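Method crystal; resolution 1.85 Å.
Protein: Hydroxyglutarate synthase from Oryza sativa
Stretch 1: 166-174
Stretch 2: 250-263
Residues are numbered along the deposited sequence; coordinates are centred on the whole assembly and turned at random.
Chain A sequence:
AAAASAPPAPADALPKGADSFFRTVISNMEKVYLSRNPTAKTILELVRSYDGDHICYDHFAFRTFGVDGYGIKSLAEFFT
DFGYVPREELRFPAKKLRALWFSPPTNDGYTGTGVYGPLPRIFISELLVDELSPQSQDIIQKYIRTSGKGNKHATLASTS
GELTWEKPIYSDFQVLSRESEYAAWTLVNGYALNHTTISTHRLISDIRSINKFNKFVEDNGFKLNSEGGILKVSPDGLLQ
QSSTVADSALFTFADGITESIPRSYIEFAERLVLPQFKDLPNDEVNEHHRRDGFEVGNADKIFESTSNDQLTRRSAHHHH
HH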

# COMPACT_ATOMS: atom_id res chain seq x y z
N GLU A 166 -4.40 -1.28 -22.93
CA GLU A 166 -5.46 -0.45 -23.47
C GLU A 166 -6.56 -0.29 -22.43
O GLU A 166 -6.71 -1.11 -21.53
CB GLU A 166 -6.04 -1.06 -24.75
CG GLU A 166 -6.80 -2.37 -24.55
CD GLU A 166 -7.38 -2.90 -25.87
OE1 GLU A 166 -7.06 -2.33 -26.93
OE2 GLU A 166 -8.14 -3.90 -25.84
N LYS A 167 -7.33 0.78 -22.58
CA LYS A 167 -8.45 1.03 -21.67
C LYS A 167 -9.40 -0.16 -21.72
O LYS A 167 -9.71 -0.63 -22.81
CB LYS A 167 -9.20 2.30 -22.08
CG LYS A 167 -9.88 3.04 -20.95
CD LYS A 167 -10.50 4.37 -21.43
CE LYS A 167 -10.16 5.53 -20.46
NZ LYS A 167 -11.32 6.46 -20.19
N PRO A 168 -9.87 -0.65 -20.59
CA PRO A 168 -10.72 -1.86 -20.61
C PRO A 168 -12.13 -1.57 -21.07
O PRO A 168 -12.63 -0.44 -20.96
CB PRO A 168 -10.73 -2.31 -19.14
CG PRO A 168 -9.84 -1.38 -18.41
CD PRO A 168 -9.54 -0.20 -19.23
N ILE A 169 -12.78 -2.61 -21.64
CA ILE A 169 -14.20 -2.56 -21.92
C ILE A 169 -14.93 -3.05 -20.68
O ILE A 169 -14.43 -3.89 -19.92
CB ILE A 169 -14.61 -3.38 -23.17
CG1 ILE A 169 -14.35 -4.87 -22.92
CG2 ILE A 169 -13.81 -2.91 -24.38
CD1 ILE A 169 -14.63 -5.74 -24.09
N TYR A 170 -16.14 -2.54 -20.50
CA TYR A 170 -16.88 -2.79 -19.26
C TYR A 170 -17.15 -4.28 -19.08
O TYR A 170 -17.07 -4.80 -17.97
CB TYR A 170 -18.20 -1.99 -19.27
CG TYR A 170 -18.96 -2.13 -17.95
CD1 TYR A 170 -18.31 -1.92 -16.76
CD2 TYR A 170 -20.31 -2.49 -17.91
CE1 TYR A 170 -18.97 -2.07 -15.53
CE2 TYR A 170 -20.98 -2.62 -16.68
CZ TYR A 170 -20.30 -2.42 -15.50
OH TYR A 170 -20.96 -2.55 -14.29
N SER A 171 -17.52 -4.97 -20.16
CA SER A 171 -17.83 -6.39 -20.07
C SER A 171 -16.67 -7.15 -19.45
O SER A 171 -16.88 -8.08 -18.67
CB SER A 171 -18.14 -6.96 -21.45
OG SER A 171 -17.07 -6.75 -22.35
N ASP A 172 -15.44 -6.78 -19.78
CA ASP A 172 -14.31 -7.50 -19.22
C ASP A 172 -14.16 -7.21 -17.73
O ASP A 172 -13.84 -8.11 -16.94
CB ASP A 172 -13.03 -7.14 -19.96
CG ASP A 172 -12.93 -7.76 -21.37
OD1 ASP A 172 -13.67 -8.72 -21.67
OD2 ASP A 172 -12.07 -7.28 -22.16
N PHE A 173 -14.32 -5.94 -17.35
CA PHE A 173 -14.33 -5.56 -15.94
C PHE A 173 -15.41 -6.33 -15.19
O PHE A 173 -15.17 -6.84 -14.09
CB PHE A 173 -14.55 -4.05 -15.84
CG PHE A 173 -14.61 -3.51 -14.43
CD1 PHE A 173 -15.82 -3.24 -13.84
CD2 PHE A 173 -13.46 -3.24 -13.73
CE1 PHE A 173 -15.87 -2.71 -12.54
CE2 PHE A 173 -13.50 -2.71 -12.46
CZ PHE A 173 -14.70 -2.46 -11.86
N GLN A 174 -16.59 -6.46 -15.78
CA GLN A 174 -17.67 -7.19 -15.14
C GLN A 174 -17.27 -8.64 -14.86
O GLN A 174 -17.52 -9.16 -13.77
CB GLN A 174 -18.91 -7.16 -16.02
CG GLN A 174 -19.83 -5.99 -15.82
CD GLN A 174 -21.01 -6.08 -16.77
OE1 GLN A 174 -20.83 -6.19 -17.99
NE2 GLN A 174 -22.23 -6.08 -16.22
N LEU A 250 -16.17 7.60 -11.20
CA LEU A 250 -16.79 7.25 -12.47
C LEU A 250 -15.68 7.02 -13.48
O LEU A 250 -14.71 7.78 -13.55
CB LEU A 250 -17.73 8.35 -12.95
CG LEU A 250 -18.97 8.57 -12.06
CD1 LEU A 250 -19.76 9.77 -12.56
CD2 LEU A 250 -19.85 7.31 -12.03
N PHE A 251 -15.81 5.95 -14.26
CA PHE A 251 -14.83 5.59 -15.27
C PHE A 251 -15.56 5.35 -16.58
O PHE A 251 -16.54 4.60 -16.63
CB PHE A 251 -14.03 4.37 -14.79
CG PHE A 251 -12.85 4.03 -15.65
CD1 PHE A 251 -11.65 4.69 -15.50
CD2 PHE A 251 -12.94 3.00 -16.59
CE1 PHE A 251 -10.56 4.35 -16.31
CE2 PHE A 251 -11.86 2.64 -17.38
CZ PHE A 251 -10.67 3.32 -17.25
N THR A 252 -15.08 5.96 -17.66
CA THR A 252 -15.62 5.68 -18.99
C THR A 252 -14.78 4.57 -19.63
O THR A 252 -13.62 4.78 -20.00
CB THR A 252 -15.68 6.95 -19.83
OG1 THR A 252 -16.58 7.86 -19.18
CG2 THR A 252 -16.23 6.66 -21.25
N PHE A 253 -15.37 3.40 -19.76
CA PHE A 253 -14.73 2.27 -20.40
C PHE A 253 -14.65 2.45 -21.92
O PHE A 253 -15.31 3.31 -22.52
CB PHE A 253 -15.48 0.98 -20.01
CG PHE A 253 -15.35 0.66 -18.55
CD1 PHE A 253 -16.20 1.25 -17.61
CD2 PHE A 253 -14.37 -0.21 -18.11
CE1 PHE A 253 -16.08 0.96 -16.27
CE2 PHE A 253 -14.24 -0.50 -16.75
CZ PHE A 253 -15.08 0.09 -15.85
N ALA A 254 -13.82 1.61 -22.53
CA ALA A 254 -13.48 1.76 -23.94
C ALA A 254 -14.68 1.57 -24.85
O ALA A 254 -14.65 2.06 -25.99
CB ALA A 254 -12.39 0.77 -24.35
N ASP A 255 -15.71 0.84 -24.42
CA ASP A 255 -16.91 0.67 -25.23
C ASP A 255 -17.93 1.77 -24.99
O ASP A 255 -19.09 1.62 -25.40
CB ASP A 255 -17.54 -0.71 -24.99
CG ASP A 255 -17.59 -1.12 -23.50
OD1 ASP A 255 -17.12 -0.41 -22.59
OD2 ASP A 255 -18.11 -2.23 -23.25
N GLY A 256 -17.54 2.86 -24.31
CA GLY A 256 -18.40 4.01 -24.11
C GLY A 256 -19.20 4.02 -22.82
O GLY A 256 -19.78 5.06 -22.47
N ILE A 257 -19.20 2.91 -22.09
CA ILE A 257 -20.03 2.76 -20.90
C ILE A 257 -19.34 3.43 -19.71
O ILE A 257 -18.15 3.20 -19.44
CB ILE A 257 -20.30 1.27 -20.63
CG1 ILE A 257 -21.14 0.70 -21.76
CG2 ILE A 257 -20.98 1.07 -19.26
CD1 ILE A 257 -21.22 -0.80 -21.73
N THR A 258 -20.09 4.26 -18.99
CA THR A 258 -19.57 4.92 -17.79
C THR A 258 -20.14 4.21 -16.57
O THR A 258 -21.36 4.11 -16.42
CB THR A 258 -19.97 6.40 -17.76
OG1 THR A 258 -19.37 7.08 -18.87
CG2 THR A 258 -19.50 7.05 -16.48
N GLU A 259 -19.25 3.73 -15.70
CA GLU A 259 -19.67 2.97 -14.54
C GLU A 259 -18.71 3.23 -13.39
O GLU A 259 -17.59 3.72 -13.59
CB GLU A 259 -19.73 1.47 -14.84
CG GLU A 259 -21.14 1.02 -15.22
CD GLU A 259 -22.08 1.09 -14.00
OE1 GLU A 259 -21.59 0.99 -12.84
OE2 GLU A 259 -23.28 1.28 -14.22
N SER A 260 -19.15 2.88 -12.18
CA SER A 260 -18.37 3.16 -10.98
C SER A 260 -17.23 2.16 -10.84
O SER A 260 -17.41 0.96 -11.08
CB SER A 260 -19.28 3.10 -9.75
OG SER A 260 -18.57 3.46 -8.58
N ILE A 261 -16.06 2.64 -10.42
CA ILE A 261 -14.93 1.75 -10.13
C ILE A 261 -14.33 2.13 -8.76
O ILE A 261 -14.42 3.29 -8.33
CB ILE A 261 -13.80 1.86 -11.19
CG1 ILE A 261 -13.25 3.28 -11.25
CG2 ILE A 261 -14.22 1.39 -12.56
CD1 ILE A 261 -11.86 3.44 -11.85
N PRO A 262 -13.63 1.20 -8.14
CA PRO A 262 -12.84 1.55 -6.94
C PRO A 262 -11.51 2.23 -7.28
O PRO A 262 -10.81 1.85 -8.21
CB PRO A 262 -12.60 0.19 -6.27
CG PRO A 262 -12.55 -0.78 -7.44
CD PRO A 262 -13.60 -0.25 -8.42
N ARG A 263 -11.20 3.27 -6.52
CA ARG A 263 -9.86 3.84 -6.52
C ARG A 263 -9.15 3.31 -5.26
O ARG A 263 -9.23 2.11 -4.95
CB ARG A 263 -9.91 5.36 -6.61
CG ARG A 263 -10.45 5.88 -7.97
CD ARG A 263 -9.56 5.48 -9.12
NE ARG A 263 -9.71 6.31 -10.31
CZ ARG A 263 -9.17 6.01 -11.49
NH1 ARG A 263 -8.48 4.89 -11.64
NH2 ARG A 263 -9.35 6.83 -12.52
O HOH W 1 -12.90 7.69 -17.42
O HOH W 2 -19.48 -4.13 -22.47

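The start of a helix and the loop before it pack against a β-hairpin, joined by a few polar bonds around the hairpin turn and by a cluster of aromatic rings that forms the apolar part of the contact.

The hairpin is formed by strands 250-252 and 258-262, whose backbones pair through Phe251 N to Glu259 O (2.9 Å) and Glu259 N to Phe251 O (3.0 Å). Between them, Phe253 to Gly256 makes a type I turn, closed by the bond from Gly256 N to Phe253 O at 2.9 Å. Gly256 has a positive phi of 94°, and a β-carbon there would be jammed against the carbonyl oxygen of Asp255, so glycine suits the position.

The turn meets the other stretch just where the helix begins. Ala254 N donates to Pro168 O over 2.8 Å, and its N-H...O angle of 176° makes this an almost perfectly linear backbone bond. The methyl of Ala254 points toward the other stretch and fits closely against it: its CB lies 3.4 Å from Lys167 O and 3.9 Å from Ile169 CG2. One residue on, the carboxylate of Asp255 faces the first turn of the helix, where amide groups lack the carbonyl partners available deeper in a helix. Tyr170 N gives its better bond to Asp255 OD1 (3.1 Å, 166°) and a weak one to Asp255 OD2 (3.4 Å, 139°). A water extends this arrangement, donating to Asp255 OD2 at 2.5 Å and weakly accepting from Ser171 N at 3.1 Å. A carboxylate suits this place because both of its oxygens can accept, OD1 from Tyr170 N and OD2 from the water and, weakly, from Tyr170 N.

Phe253 is the centre of the apolar contact. Its buried ring packs against both Tyr170 and Phe173, with Tyr170 CA over one face, 4.1 Å from the ring centroid, in a CH-π contact. The ring planes are oblique in both aromatic pairs, 55° to Tyr170 and 47° to Phe173, with centroids 5.2 and 5.3 Å apart. Tyr170, with chi1 in the t well, reaches along the hairpin: its CD2 is 3.9 Å from Ile257 CG2, and Glu259 CG sits over one face of its ring, 3.9 Å from the centroid. Glu259 thus offers its methylene carbon to the aromatic ring while its OE1 accepts from Ser260 N at 3.2 Å. Phe173, directed toward the hairpin and buried, continues the apolar surface to the second strand, where its CZ approaches Ile261 CG2 at 3.9 Å and Pro262 CD at 4.2 Å.

Lys167 secures the other strand. Its long side chain combines an aliphatic stem, with CG 3.8 Å from Phe251 CZ, and a charged end that suits this exposed site. Lys167 NZ donates to Thr252 O at 2.9 Å and stands over the face of the Phe251 ring, 4.7 Å from its centroid, in a cation-π interaction. Beside it, the buried Pro168 brings its CD to the edge of the same ring, 4.1 Å from Phe251 CE2, an apolar fit requiring no polar partner.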